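Local atomic coordinates of tRNA (guanine(26)-N(2))-dimethyltransferase (Pyrococcus horikoshii, PDB entry 2DUL), a protein that probably transfers two methyl groups from S-adenosyl-L-methionine to N2 of guanine 26 in a number of tRNAs. Residues G161-T165 against H225-A229; V195-V201 against P275-L281; I341-L345 against F371-I375; Y322-I327 against A366-I372. The contacts are given in a common frame with arbitrary orientation. Residues are numbered along the deposited sequence.

Interaction 1: G161-T165 against H225-A229; sequences GVTAT and HYFRA
Two extended strands run antiparallel in the central sheet, their axes 4.7 Å apart at an angle of 166°. His225 enters with a left-handed backbone (phi 65°, psi 26°), and its O lies 2.9 Å from Thr165 O, two acceptors that do not bond, at the end of the ladder. Tyr226 (chi1 p) brings CD1 to 4.2 Å from Thr163 CG2. Phe227 forms a hydrogen-bonded pair with Ala164: Phe227 N to Ala164 O and Ala164 N to Phe227 O, both 2.8 Å; Ala164 CB lies 4.2 Å from Phe227 CB. Arg228 faces Thr163 in a non-hydrogen-bonded pair, CA to CA 4.6 Å; with chi1 off the wells at -117° its side chain curls back, so that Thr163 OG1 sits over the guanidinium face, 3.2 Å from Arg228 NH1 in poor geometry for a hydrogen bond, and NH1 is salt-bridged to Asp136. Ala229 closes the ladder with Val162: Val162 N to Ala229 O 2.8 Å, Ala229 N to Val162 O 2.9 Å. Val162, Ala164, Phe227 and Ala229 share the sheet face packed by helix 192-209; Thr163 and Arg228 lie against Asn35 of helix 33-46, and the Arg228 guanidinium comes close to that of Arg61, predicted to bind S-adenosyl-L-methionine. A last parallel strand paired with a reversed one, in strand order 3-2-1-4-5-7-6, is the signature of the class I Rossmann-like methyltransferase fold.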
loop_
_atom_site.group_PDB
_atom_site.type_symbol
_atom_site.label_atom_id
_atom_site.label_comp_id
_atom_site.label_asym_id
_atom_site.label_seq_id
_atom_site.Cartn_x
_atom_site.Cartn_y
_atom_site.Cartn_z
ATOM N N GLY A 161 0.147 -6.761 3.370
ATOM C CA GLY A 161 -0.402 -5.438 3.142
ATOM C C GLY A 161 0.371 -4.516 4.062
ATOM O O GLY A 161 0.404 -4.733 5.272
ATOM N N VAL A 162 1.008 -3.497 3.501
ATOM C CA VAL A 162 1.795 -2.584 4.313
ATOM C C VAL A 162 1.411 -1.136 4.063
ATOM O O VAL A 162 1.202 -0.725 2.922
ATOM C CB VAL A 162 3.306 -2.735 4.013
ATOM C CG1 VAL A 162 4.117 -1.945 5.027
ATOM C CG2 VAL A 162 3.703 -4.210 4.018
ATOM N N THR A 163 1.317 -0.369 5.140
ATOM C CA THR A 163 0.990 1.044 5.041
ATOM C C THR A 163 2.059 1.865 5.747
ATOM O O THR A 163 2.545 1.487 6.811
ATOM C CB THR A 163 -0.366 1.373 5.699
ATOM O OG1 THR A 163 -1.410 0.637 5.052
ATOM C CG2 THR A 163 -0.665 2.865 5.571
ATOM N N ALA A 164 2.443 2.972 5.131
ATOM C CA ALA A 164 3.413 3.877 5.720
ATOM C C ALA A 164 2.668 5.200 5.808
ATOM O O ALA A 164 2.211 5.725 4.794
ATOM C CB ALA A 164 4.643 4.010 4.828
ATOM N N THR A 165 2.525 5.723 7.020
ATOM C CA THR A 165 1.814 6.981 7.232
ATOM C C THR A 165 2.719 8.202 7.153
ATOM O O THR A 165 2.365 9.205 6.531
ATOM C CB THR A 165 1.109 6.998 8.599
ATOM O OG1 THR A 165 0.197 5.895 8.677
ATOM C CG2 THR A 165 0.335 8.297 8.781
ATOM N N HIS A 225 -1.516 11.474 1.778
ATOM C CA HIS A 225 -0.358 11.364 2.650
ATOM C C HIS A 225 -0.056 10.018 3.295
ATOM O O HIS A 225 0.543 9.959 4.369
ATOM C CB HIS A 225 -0.436 12.455 3.717
ATOM C CG HIS A 225 -0.499 13.837 3.144
ATOM N ND1 HIS A 225 0.472 14.337 2.304
ATOM C CD2 HIS A 225 -1.431 14.812 3.265
ATOM C CE1 HIS A 225 0.140 15.560 1.930
ATOM N NE2 HIS A 225 -1.010 15.871 2.500
ATOM N N TYR A 226 -0.484 8.934 2.659
ATOM C CA TYR A 226 -0.159 7.617 3.170
ATOM C C TYR A 226 0.164 6.720 1.985
ATOM O O TYR A 226 -0.412 6.864 0.908
ATOM C CB TYR A 226 -1.283 7.048 4.059
ATOM C CG TYR A 226 -2.515 6.491 3.382
ATOM C CD1 TYR A 226 -2.464 5.296 2.662
ATOM C CD2 TYR A 226 -3.755 7.117 3.533
ATOM C CE1 TYR A 226 -3.618 4.733 2.114
ATOM C CE2 TYR A 226 -4.917 6.565 2.988
ATOM C CZ TYR A 226 -4.843 5.370 2.281
ATOM O OH TYR A 226 -5.989 4.805 1.753
ATOM N N PHE A 227 1.125 5.829 2.182
ATOM C CA PHE A 227 1.560 4.921 1.132
ATOM C C PHE A 227 1.082 3.516 1.457
ATOM O O PHE A 227 1.195 3.062 2.597
ATOM C CB PHE A 227 3.082 4.971 1.020
ATOM C CG PHE A 227 3.622 6.359 0.802
ATOM C CD1 PHE A 227 3.631 7.289 1.842
ATOM C CD2 PHE A 227 4.096 6.746 -0.446
ATOM C CE1 PHE A 227 4.106 8.587 1.640
ATOM C CE2 PHE A 227 4.574 8.040 -0.661
ATOM C CZ PHE A 227 4.579 8.964 0.385
ATOM N N ARG A 228 0.559 2.835 0.443
ATOM C CA ARG A 228 0.005 1.494 0.592
ATOM C C ARG A 228 0.620 0.508 -0.399
ATOM O O ARG A 228 0.760 0.811 -1.583
ATOM C CB ARG A 228 -1.506 1.544 0.341
ATOM C CG ARG A 228 -2.400 1.167 1.504
ATOM C CD ARG A 228 -2.168 -0.255 1.983
ATOM N NE ARG A 228 -3.347 -0.785 2.666
ATOM C CZ ARG A 228 -3.317 -1.748 3.583
ATOM N NH1 ARG A 228 -2.160 -2.291 3.941
ATOM N NH2 ARG A 228 -4.446 -2.181 4.127
ATOM N N ALA A 229 0.960 -0.683 0.078
ATOM C CA ALA A 229 1.536 -1.694 -0.798
ATOM C C ALA A 229 1.024 -3.087 -0.471
ATOM O O ALA A 229 1.154 -3.557 0.663
ATOM C CB ALA A 229 3.062 -1.671 -0.700
#

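Interaction 2: V195-V201 against P275-L281; sequences VGTRILV and PVWLGPL
Helix 195-201, part of helix 192-209 that also packs on the central sheet, crosses strand 275-277 at 90°, with axes 5.5 Å apart and CA atoms closest at Ile199 and Val276 (4.6 Å). That strand is the edge of a three-stranded antiparallel sheet, and its Trp277 N donates to Arg198 O (3.0 Å). Arg198, extended through chi2 and chi3 (m, t, t), spends NH2 on two carbonyls, Trp277 O at 2.9 Å and Gly279 O at 3.0 Å. Its NH1 gives to water 1 (2.9 Å), which donates to Gly279 O (3.0 Å), and its NE is salt-bridged to Glu194. Water 2 donates to Ile199 O (2.9 Å) and Pro275 O (2.8 Å). Trp277 (chi1 t) satisfies NE1 on Pro280 O (2.9 Å) and takes Val201 CG1 over its five-membered ring, 3.6 Å from the centroid, as a CH-pi contact. A buried arginine thus ties the chain leaving an edge strand to a helix, its charge met by Glu194, its N-H groups by carbonyls and water.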
loop_
_atom_site.group_PDB
_atom_site.type_symbol
_atom_site.label_atom_id
_atom_site.label_comp_id
_atom_site.label_asym_id
_atom_site.label_seq_id
_atom_site.Cartn_x
_atom_site.Cartn_y
_atom_site.Cartn_z
ATOM N N VAL A 195 7.754 7.960 -6.147
ATOM C CA VAL A 195 9.069 7.472 -5.721
ATOM C C VAL A 195 8.963 6.877 -4.317
ATOM O O VAL A 195 9.513 5.804 -4.037
ATOM C CB VAL A 195 10.125 8.604 -5.747
ATOM C CG1 VAL A 195 11.441 8.121 -5.135
ATOM C CG2 VAL A 195 10.359 9.049 -7.185
ATOM N N GLY A 196 8.237 7.567 -3.439
ATOM C CA GLY A 196 8.050 7.071 -2.087
ATOM C C GLY A 196 7.352 5.721 -2.107
ATOM O O GLY A 196 7.686 4.819 -1.327
ATOM N N THR A 197 6.383 5.579 -3.007
ATOM C CA THR A 197 5.637 4.335 -3.133
ATOM C C THR A 197 6.568 3.229 -3.643
ATOM O O THR A 197 6.510 2.095 -3.168
ATOM C CB THR A 197 4.433 4.495 -4.102
ATOM O OG1 THR A 197 3.502 5.435 -3.554
ATOM C CG2 THR A 197 3.723 3.173 -4.304
ATOM N N ARG A 198 7.432 3.564 -4.598
ATOM C CA ARG A 198 8.369 2.584 -5.141
ATOM C C ARG A 198 9.469 2.256 -4.138
ATOM O O ARG A 198 10.020 1.157 -4.162
ATOM C CB ARG A 198 8.968 3.086 -6.459
ATOM C CG ARG A 198 7.973 3.016 -7.603
ATOM C CD ARG A 198 8.520 3.575 -8.904
ATOM N NE ARG A 198 7.483 3.526 -9.933
ATOM C CZ ARG A 198 7.145 2.433 -10.609
ATOM N NH1 ARG A 198 6.176 2.493 -11.513
ATOM N NH2 ARG A 198 7.788 1.285 -10.403
ATOM N N ILE A 199 9.789 3.203 -3.256
ATOM C CA ILE A 199 10.789 2.960 -2.220
ATOM C C ILE A 199 10.205 1.937 -1.241
ATOM O O ILE A 199 10.889 1.005 -0.816
ATOM C CB ILE A 199 11.164 4.260 -1.445
ATOM C CG1 ILE A 199 12.078 5.134 -2.313
ATOM C CG2 ILE A 199 11.894 3.905 -0.138
ATOM C CD1 ILE A 199 12.334 6.526 -1.744
ATOM N N LEU A 200 8.930 2.100 -0.904
ATOM C CA LEU A 200 8.267 1.176 0.016
ATOM C C LEU A 200 8.251 -0.239 -0.567
ATOM O O LEU A 200 8.585 -1.206 0.113
ATOM C CB LEU A 200 6.825 1.620 0.269
ATOM C CG LEU A 200 6.183 1.366 1.639
ATOM C CD1 LEU A 200 4.666 1.358 1.468
ATOM C CD2 LEU A 200 6.657 0.062 2.237
ATOM N N VAL A 201 7.840 -0.367 -1.825
ATOM C CA VAL A 201 7.801 -1.686 -2.450
ATOM C C VAL A 201 9.210 -2.262 -2.485
ATOM O O VAL A 201 9.421 -3.440 -2.190
ATOM C CB VAL A 201 7.252 -1.614 -3.890
ATOM C CG1 VAL A 201 7.324 -2.994 -4.547
ATOM C CG2 VAL A 201 5.803 -1.105 -3.865
ATOM N N PRO A 275 17.619 2.786 -3.712
ATOM C CA PRO A 275 16.912 1.967 -4.699
ATOM C C PRO A 275 15.387 2.015 -4.623
ATOM O O PRO A 275 14.808 2.216 -3.557
ATOM C CB PRO A 275 17.462 0.565 -4.439
ATOM C CG PRO A 275 17.713 0.579 -2.956
ATOM C CD PRO A 275 18.363 1.941 -2.762
ATOM N N VAL A 276 14.752 1.856 -5.778
ATOM C CA VAL A 276 13.302 1.831 -5.873
ATOM C C VAL A 276 12.893 0.624 -6.703
ATOM O O VAL A 276 13.701 0.056 -7.444
ATOM C CB VAL A 276 12.729 3.084 -6.577
ATOM C CG1 VAL A 276 13.054 4.341 -5.778
ATOM C CG2 VAL A 276 13.293 3.180 -7.999
ATOM N N TRP A 277 11.635 0.233 -6.561
ATOM C CA TRP A 277 11.072 -0.868 -7.331
ATOM C C TRP A 277 10.763 -0.255 -8.697
ATOM O O TRP A 277 10.116 0.791 -8.767
ATOM C CB TRP A 277 9.780 -1.344 -6.657
ATOM C CG TRP A 277 9.005 -2.363 -7.419
ATOM C CD1 TRP A 277 7.849 -2.163 -8.114
ATOM C CD2 TRP A 277 9.290 -3.765 -7.504
ATOM N NE1 TRP A 277 7.388 -3.357 -8.619
ATOM C CE2 TRP A 277 8.254 -4.356 -8.260
ATOM C CE3 TRP A 277 10.317 -4.579 -7.008
ATOM C CZ2 TRP A 277 8.213 -5.727 -8.535
ATOM C CZ3 TRP A 277 10.277 -5.948 -7.284
ATOM C CH2 TRP A 277 9.230 -6.504 -8.040
ATOM N N LEU A 278 11.252 -0.875 -9.771
ATOM C CA LEU A 278 10.986 -0.374 -11.122
ATOM C C LEU A 278 10.018 -1.304 -11.851
ATOM O O LEU A 278 9.787 -1.161 -13.053
ATOM C CB LEU A 278 12.284 -0.254 -11.934
ATOM C CG LEU A 278 13.289 0.817 -11.499
ATOM C CD1 LEU A 278 14.483 0.825 -12.441
ATOM C CD2 LEU A 278 12.604 2.182 -11.512
ATOM N N GLY A 279 9.457 -2.258 -11.116
ATOM C CA GLY A 279 8.509 -3.176 -11.716
ATOM C C GLY A 279 7.100 -2.611 -11.678
ATOM O O GLY A 279 6.917 -1.419 -11.416
ATOM N N PRO A 280 6.078 -3.441 -11.939
ATOM C CA PRO A 280 4.673 -3.018 -11.933
ATOM C C PRO A 280 4.221 -2.555 -10.549
ATOM O O PRO A 280 4.698 -3.064 -9.535
ATOM C CB PRO A 280 3.924 -4.284 -12.353
ATOM C CG PRO A 280 4.955 -5.072 -13.132
ATOM C CD PRO A 280 6.203 -4.858 -12.325
ATOM N N LEU A 281 3.311 -1.586 -10.505
ATOM C CA LEU A 281 2.780 -1.132 -9.226
ATOM C C LEU A 281 1.371 -1.697 -9.068
ATOM O O LEU A 281 0.669 -1.392 -8.110
ATOM C CB LEU A 281 2.759 0.401 -9.134
ATOM C CG LEU A 281 4.122 1.040 -8.832
ATOM C CD1 LEU A 281 3.953 2.544 -8.642
ATOM C CD2 LEU A 281 4.728 0.415 -7.571
HETATM O O HOH W 1 5.569 0.352 -13.447
HETATM O O HOH W 2 13.553 0.396 -1.868
#

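Interaction 3: I341-L345 against F371-I375; sequences IISAL and FIETI
This is an apolar helix-helix contact in the C-terminal part of the chain, where helix 341-345 packs against helix 371-375. The axes of these short segments approach to 10.0 Å with a crossing angle of 124°, and the backbones come closest at Ile341 and Ile375, CA to CA 6.0 Å. Ile341 (m, t) has its CD1 3.4 Å from Ile375 CG2, and its CG2 lies 3.9 Å from Phe371 CE1 and 4.2 Å from Thr374 CG2. One turn on, Ala344 presents its CB to Thr374 CG2 at 3.6 Å, a close approach that its small side chain permits. Helix 302-314, strand 322-323, helix 324-331, helix 338-347 and strands 352-355 and 361-364 follow in an order consistent with a winged-helix arrangement, with helix 338-347 as its third helix; helix 368-375 is added after the last strand. Leu345 (m, t) brings CD1 to the edge of the Phe371 ring, 4.0 Å from Phe371 CD1, and CD2 to 3.9 Å from Thr374 OG1. That hydroxyl is hydrogen-bonded to Val370 O in its own helix and to Gln348 NE2 beyond the other segment. Ile362 of strand 361-364 touches both Ile341 and Phe371.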
loop_
_atom_site.group_PDB
_atom_site.type_symbol
_atom_site.label_atom_id
_atom_site.label_comp_id
_atom_site.label_asym_id
_atom_site.label_seq_id
_atom_site.Cartn_x
_atom_site.Cartn_y
_atom_site.Cartn_z
ATOM N N ILE A 341 -3.418 17.699 -23.521
ATOM C CA ILE A 341 -2.145 17.027 -23.730
ATOM C C ILE A 341 -2.334 15.527 -23.918
ATOM O O ILE A 341 -1.725 14.924 -24.803
ATOM C CB ILE A 341 -1.193 17.285 -22.545
ATOM C CG1 ILE A 341 -0.923 18.789 -22.428
ATOM C CG2 ILE A 341 0.112 16.534 -22.746
ATOM C CD1 ILE A 341 -0.222 19.199 -21.146
ATOM N N ILE A 342 -3.174 14.924 -23.084
ATOM C CA ILE A 342 -3.425 13.494 -23.192
ATOM C C ILE A 342 -4.022 13.181 -24.560
ATOM O O ILE A 342 -3.604 12.230 -25.226
ATOM C CB ILE A 342 -4.387 13.001 -22.082
ATOM C CG1 ILE A 342 -3.698 13.103 -20.717
ATOM C CG2 ILE A 342 -4.808 11.555 -22.359
ATOM C CD1 ILE A 342 -4.559 12.660 -19.552
ATOM N N SER A 343 -4.996 13.982 -24.979
ATOM C CA SER A 343 -5.630 13.777 -26.280
ATOM C C SER A 343 -4.602 13.892 -27.399
ATOM O O SER A 343 -4.575 13.070 -28.319
ATOM C CB SER A 343 -6.752 14.798 -26.504
ATOM O OG SER A 343 -7.812 14.593 -25.587
ATOM N N ALA A 344 -3.750 14.908 -27.311
ATOM C CA ALA A 344 -2.718 15.126 -28.317
ATOM C C ALA A 344 -1.731 13.960 -28.384
ATOM O O ALA A 344 -1.343 13.531 -29.469
ATOM C CB ALA A 344 -1.975 16.425 -28.024
ATOM N N LEU A 345 -1.324 13.449 -27.224
ATOM C CA LEU A 345 -0.384 12.332 -27.179
ATOM C C LEU A 345 -0.982 11.077 -27.814
ATOM O O LEU A 345 -0.318 10.378 -28.579
ATOM C CB LEU A 345 0.023 12.041 -25.733
ATOM C CG LEU A 345 0.991 13.064 -25.120
ATOM C CD1 LEU A 345 1.144 12.812 -23.624
ATOM C CD2 LEU A 345 2.340 12.969 -25.827
ATOM N N PHE A 371 7.008 14.856 -25.232
ATOM C CA PHE A 371 6.057 15.399 -24.266
ATOM C C PHE A 371 6.157 16.923 -24.227
ATOM O O PHE A 371 5.145 17.618 -24.278
ATOM C CB PHE A 371 6.335 14.843 -22.863
ATOM C CG PHE A 371 5.338 15.289 -21.826
ATOM C CD1 PHE A 371 4.094 14.672 -21.728
ATOM C CD2 PHE A 371 5.641 16.335 -20.954
ATOM C CE1 PHE A 371 3.159 15.089 -20.776
ATOM C CE2 PHE A 371 4.713 16.764 -19.996
ATOM C CZ PHE A 371 3.472 16.139 -19.906
ATOM N N ILE A 372 7.384 17.429 -24.139
ATOM C CA ILE A 372 7.628 18.868 -24.076
ATOM C C ILE A 372 7.096 19.593 -25.306
ATOM O O ILE A 372 6.470 20.653 -25.197
ATOM C CB ILE A 372 9.138 19.174 -23.931
ATOM C CG1 ILE A 372 9.668 18.562 -22.634
ATOM C CG2 ILE A 372 9.375 20.679 -23.946
ATOM C CD1 ILE A 372 8.910 18.987 -21.398
ATOM N N GLU A 373 7.348 19.027 -26.479
ATOM C CA GLU A 373 6.877 19.640 -27.709
ATOM C C GLU A 373 5.354 19.653 -27.716
ATOM O O GLU A 373 4.737 20.562 -28.262
ATOM C CB GLU A 373 7.403 18.872 -28.928
ATOM C CG GLU A 373 7.045 19.523 -30.262
ATOM C CD GLU A 373 7.740 18.865 -31.445
ATOM O OE1 GLU A 373 7.444 17.686 -31.734
ATOM O OE2 GLU A 373 8.587 19.532 -32.085
ATOM N N THR A 374 4.751 18.648 -27.092
ATOM C CA THR A 374 3.295 18.550 -27.039
ATOM C C THR A 374 2.644 19.485 -26.016
ATOM O O THR A 374 1.541 19.974 -26.245
ATOM C CB THR A 374 2.851 17.115 -26.717
ATOM O OG1 THR A 374 3.404 16.214 -27.685
ATOM C CG2 THR A 374 1.332 17.013 -26.737
ATOM N N ILE A 375 3.307 19.728 -24.890
ATOM C CA ILE A 375 2.714 20.599 -23.873
ATOM C C ILE A 375 2.914 22.083 -24.162
ATOM O O ILE A 375 2.168 22.918 -23.649
ATOM C CB ILE A 375 3.267 20.301 -22.455
ATOM C CG1 ILE A 375 4.758 20.639 -22.384
ATOM C CG2 ILE A 375 3.019 18.845 -22.097
ATOM C CD1 ILE A 375 5.381 20.353 -21.024
#

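Interaction 4: Y322-I327 against A366-I372; sequences YDTHAI and APYEVFI
Tyr322, on the two-residue strand 322-323, is the centre of the contact, wedged with chi1 m against the start of helix 368-372. Its CB lies over the face of the Phe371 ring, 3.6 Å from the centroid in a CH-pi contact and 3.4 Å from Phe371 CE2, while the two rings meet obliquely at 35°, centroids 5.0 Å apart. Phe371, with chi1 t, also takes Ile327 CD1 at 4.0 Å from its CE2, and at its edge Thr324 OG1 sits 3.7 Å from its CZ, a hydroxyl buried without a polar partner. Tyr368 (chi1 t) turns its edge to the face of Tyr322 in an offset edge-to-face pair, centroids 5.8 Å apart and planes at 63°; its own OH is hydrogen-bonded to Thr256 O. Farther along, Ile327 CG2 meets Ile372 CD1 at 3.5 Å. The helix starting at Thr324 is N-capped by Asp323, whose OD1 accepts from Ala326 N at 2.9 Å, where the chain passes directly from strand into helix; Pro367 holds the N-cap position of the other. Tyr322, Tyr368 and Phe371 make an aromatic cluster between the terminal helix and the first strand and following helix of a unit whose topology resembles a winged helix.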
loop_
_atom_site.group_PDB
_atom_site.type_symbol
_atom_site.label_atom_id
_atom_site.label_comp_id
_atom_site.label_asym_id
_atom_site.label_seq_id
_atom_site.Cartn_x
_atom_site.Cartn_y
_atom_site.Cartn_z
ATOM N N TYR A 322 5.206 12.680 -16.089
ATOM C CA TYR A 322 5.607 14.060 -16.315
ATOM C C TYR A 322 4.531 14.971 -15.742
ATOM O O TYR A 322 3.360 14.851 -16.090
ATOM C CB TYR A 322 5.788 14.328 -17.816
ATOM C CG TYR A 322 6.863 13.469 -18.457
ATOM C CD1 TYR A 322 8.178 13.505 -17.993
ATOM C CD2 TYR A 322 6.558 12.596 -19.500
ATOM C CE1 TYR A 322 9.163 12.687 -18.551
ATOM C CE2 TYR A 322 7.538 11.775 -20.065
ATOM C CZ TYR A 322 8.836 11.825 -19.583
ATOM O OH TYR A 322 9.806 11.007 -20.126
ATOM N N ASP A 323 4.933 15.866 -14.847
ATOM C CA ASP A 323 3.995 16.797 -14.227
ATOM C C ASP A 323 3.991 18.075 -15.062
ATOM O O ASP A 323 4.957 18.831 -15.055
ATOM C CB ASP A 323 4.429 17.091 -12.792
ATOM C CG ASP A 323 3.382 17.864 -12.013
ATOM O OD1 ASP A 323 3.162 19.057 -12.324
ATOM O OD2 ASP A 323 2.771 17.269 -11.096
ATOM N N THR A 324 2.902 18.301 -15.791
ATOM C CA THR A 324 2.782 19.469 -16.659
ATOM C C THR A 324 3.042 20.790 -15.941
ATOM O O THR A 324 3.685 21.686 -16.485
ATOM C CB THR A 324 1.385 19.532 -17.312
ATOM O OG1 THR A 324 1.109 18.289 -17.973
ATOM C CG2 THR A 324 1.338 20.651 -18.340
ATOM N N HIS A 325 2.542 20.911 -14.719
ATOM C CA HIS A 325 2.732 22.138 -13.959
ATOM C C HIS A 325 4.194 22.342 -13.558
ATOM O O HIS A 325 4.796 23.366 -13.881
ATOM C CB HIS A 325 1.841 22.124 -12.716
ATOM C CG HIS A 325 1.886 23.398 -11.934
ATOM N ND1 HIS A 325 2.930 23.722 -11.095
ATOM C CD2 HIS A 325 1.036 24.452 -11.901
ATOM C CE1 HIS A 325 2.722 24.920 -10.578
ATOM N NE2 HIS A 325 1.579 25.385 -11.051
ATOM N N ALA A 326 4.767 21.361 -12.869
ATOM C CA ALA A 326 6.155 21.454 -12.424
ATOM C C ALA A 326 7.135 21.648 -13.582
ATOM O O ALA A 326 8.061 22.452 -13.486
ATOM C CB ALA A 326 6.532 20.209 -11.620
ATOM N N ILE A 327 6.936 20.912 -14.672
ATOM C CA ILE A 327 7.824 21.031 -15.821
ATOM C C ILE A 327 7.719 22.429 -16.416
ATOM O O ILE A 327 8.715 22.999 -16.862
ATOM C CB ILE A 327 7.503 19.970 -16.897
ATOM C CG1 ILE A 327 7.858 18.577 -16.360
ATOM C CG2 ILE A 327 8.286 20.261 -18.173
ATOM C CD1 ILE A 327 7.603 17.435 -17.335
ATOM N N ALA A 366 5.460 8.178 -24.277
ATOM C CA ALA A 366 6.204 9.158 -25.064
ATOM C C ALA A 366 7.521 9.607 -24.445
ATOM O O ALA A 366 7.647 9.705 -23.228
ATOM C CB ALA A 366 5.328 10.380 -25.331
ATOM N N PRO A 367 8.530 9.873 -25.289
ATOM C CA PRO A 367 9.838 10.325 -24.802
ATOM C C PRO A 367 9.654 11.730 -24.230
ATOM O O PRO A 367 8.741 12.449 -24.631
ATOM C CB PRO A 367 10.697 10.341 -26.067
ATOM C CG PRO A 367 10.038 9.315 -26.953
ATOM C CD PRO A 367 8.578 9.593 -26.735
ATOM N N TYR A 368 10.514 12.112 -23.297
ATOM C CA TYR A 368 10.449 13.435 -22.685
ATOM C C TYR A 368 10.353 14.571 -23.711
ATOM O O TYR A 368 9.517 15.466 -23.584
ATOM C CB TYR A 368 11.684 13.657 -21.808
ATOM C CG TYR A 368 11.801 15.068 -21.269
ATOM C CD1 TYR A 368 11.040 15.489 -20.178
ATOM C CD2 TYR A 368 12.667 15.986 -21.865
ATOM C CE1 TYR A 368 11.139 16.800 -19.688
ATOM C CE2 TYR A 368 12.776 17.294 -21.390
ATOM C CZ TYR A 368 12.012 17.696 -20.306
ATOM O OH TYR A 368 12.114 18.992 -19.855
ATOM N N GLU A 369 11.214 14.544 -24.723
ATOM C CA GLU A 369 11.210 15.596 -25.733
ATOM C C GLU A 369 9.895 15.688 -26.491
ATOM O O GLU A 369 9.460 16.781 -26.852
ATOM C CB GLU A 369 12.361 15.403 -26.718
ATOM C CG GLU A 369 13.747 15.512 -26.098
ATOM C CD GLU A 369 13.988 16.834 -25.372
ATOM O OE1 GLU A 369 13.382 17.863 -25.747
ATOM O OE2 GLU A 369 14.812 16.842 -24.433
ATOM N N VAL A 370 9.261 14.549 -26.743
ATOM C CA VAL A 370 7.980 14.562 -27.443
ATOM C C VAL A 370 6.927 15.175 -26.521
ATOM O O VAL A 370 6.060 15.920 -26.968
ATOM C CB VAL A 370 7.536 13.144 -27.842
ATOM C CG1 VAL A 370 6.092 13.167 -28.327
ATOM C CG2 VAL A 370 8.447 12.609 -28.938
ATOM N N PHE A 371 7.008 14.856 -25.232
ATOM C CA PHE A 371 6.057 15.399 -24.266
ATOM C C PHE A 371 6.157 16.923 -24.227
ATOM O O PHE A 371 5.145 17.618 -24.278
ATOM C CB PHE A 371 6.335 14.843 -22.863
ATOM C CG PHE A 371 5.338 15.289 -21.826
ATOM C CD1 PHE A 371 4.094 14.672 -21.728
ATOM C CD2 PHE A 371 5.641 16.335 -20.954
ATOM C CE1 PHE A 371 3.159 15.089 -20.776
ATOM C CE2 PHE A 371 4.713 16.764 -19.996
ATOM C CZ PHE A 371 3.472 16.139 -19.906
ATOM N N ILE A 372 7.384 17.429 -24.139
ATOM C CA ILE A 372 7.628 18.868 -24.076
ATOM C C ILE A 372 7.096 19.593 -25.306
ATOM O O ILE A 372 6.470 20.653 -25.197
ATOM C CB ILE A 372 9.138 19.174 -23.931
ATOM C CG1 ILE A 372 9.668 18.562 -22.634
ATOM C CG2 ILE A 372 9.375 20.679 -23.946
ATOM C CD1 ILE A 372 8.910 18.987 -21.398
#

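All four contacts are buried, but they belong to two regions. Interactions 1 and 2 lie near the chain centre and touch: Phe227 of the sheet packs on Thr197 and Leu200 of the helix, with Phe227 CD2 3.4 Å from Thr197 OG1. The first is held by a backbone ladder, the second by an arginine, carbonyls and water. Interactions 3 and 4 sit at the C-terminal end, centres 8 Å apart, and share helix 368-375; Phe371 serves both, facing helix 338-347 in one and Tyr322 in the other. There the chemistry is mainly apolar and aromatic, without cross-segment hydrogen bonds. About 11 Å separates the nearest atoms of interactions 2 and 4.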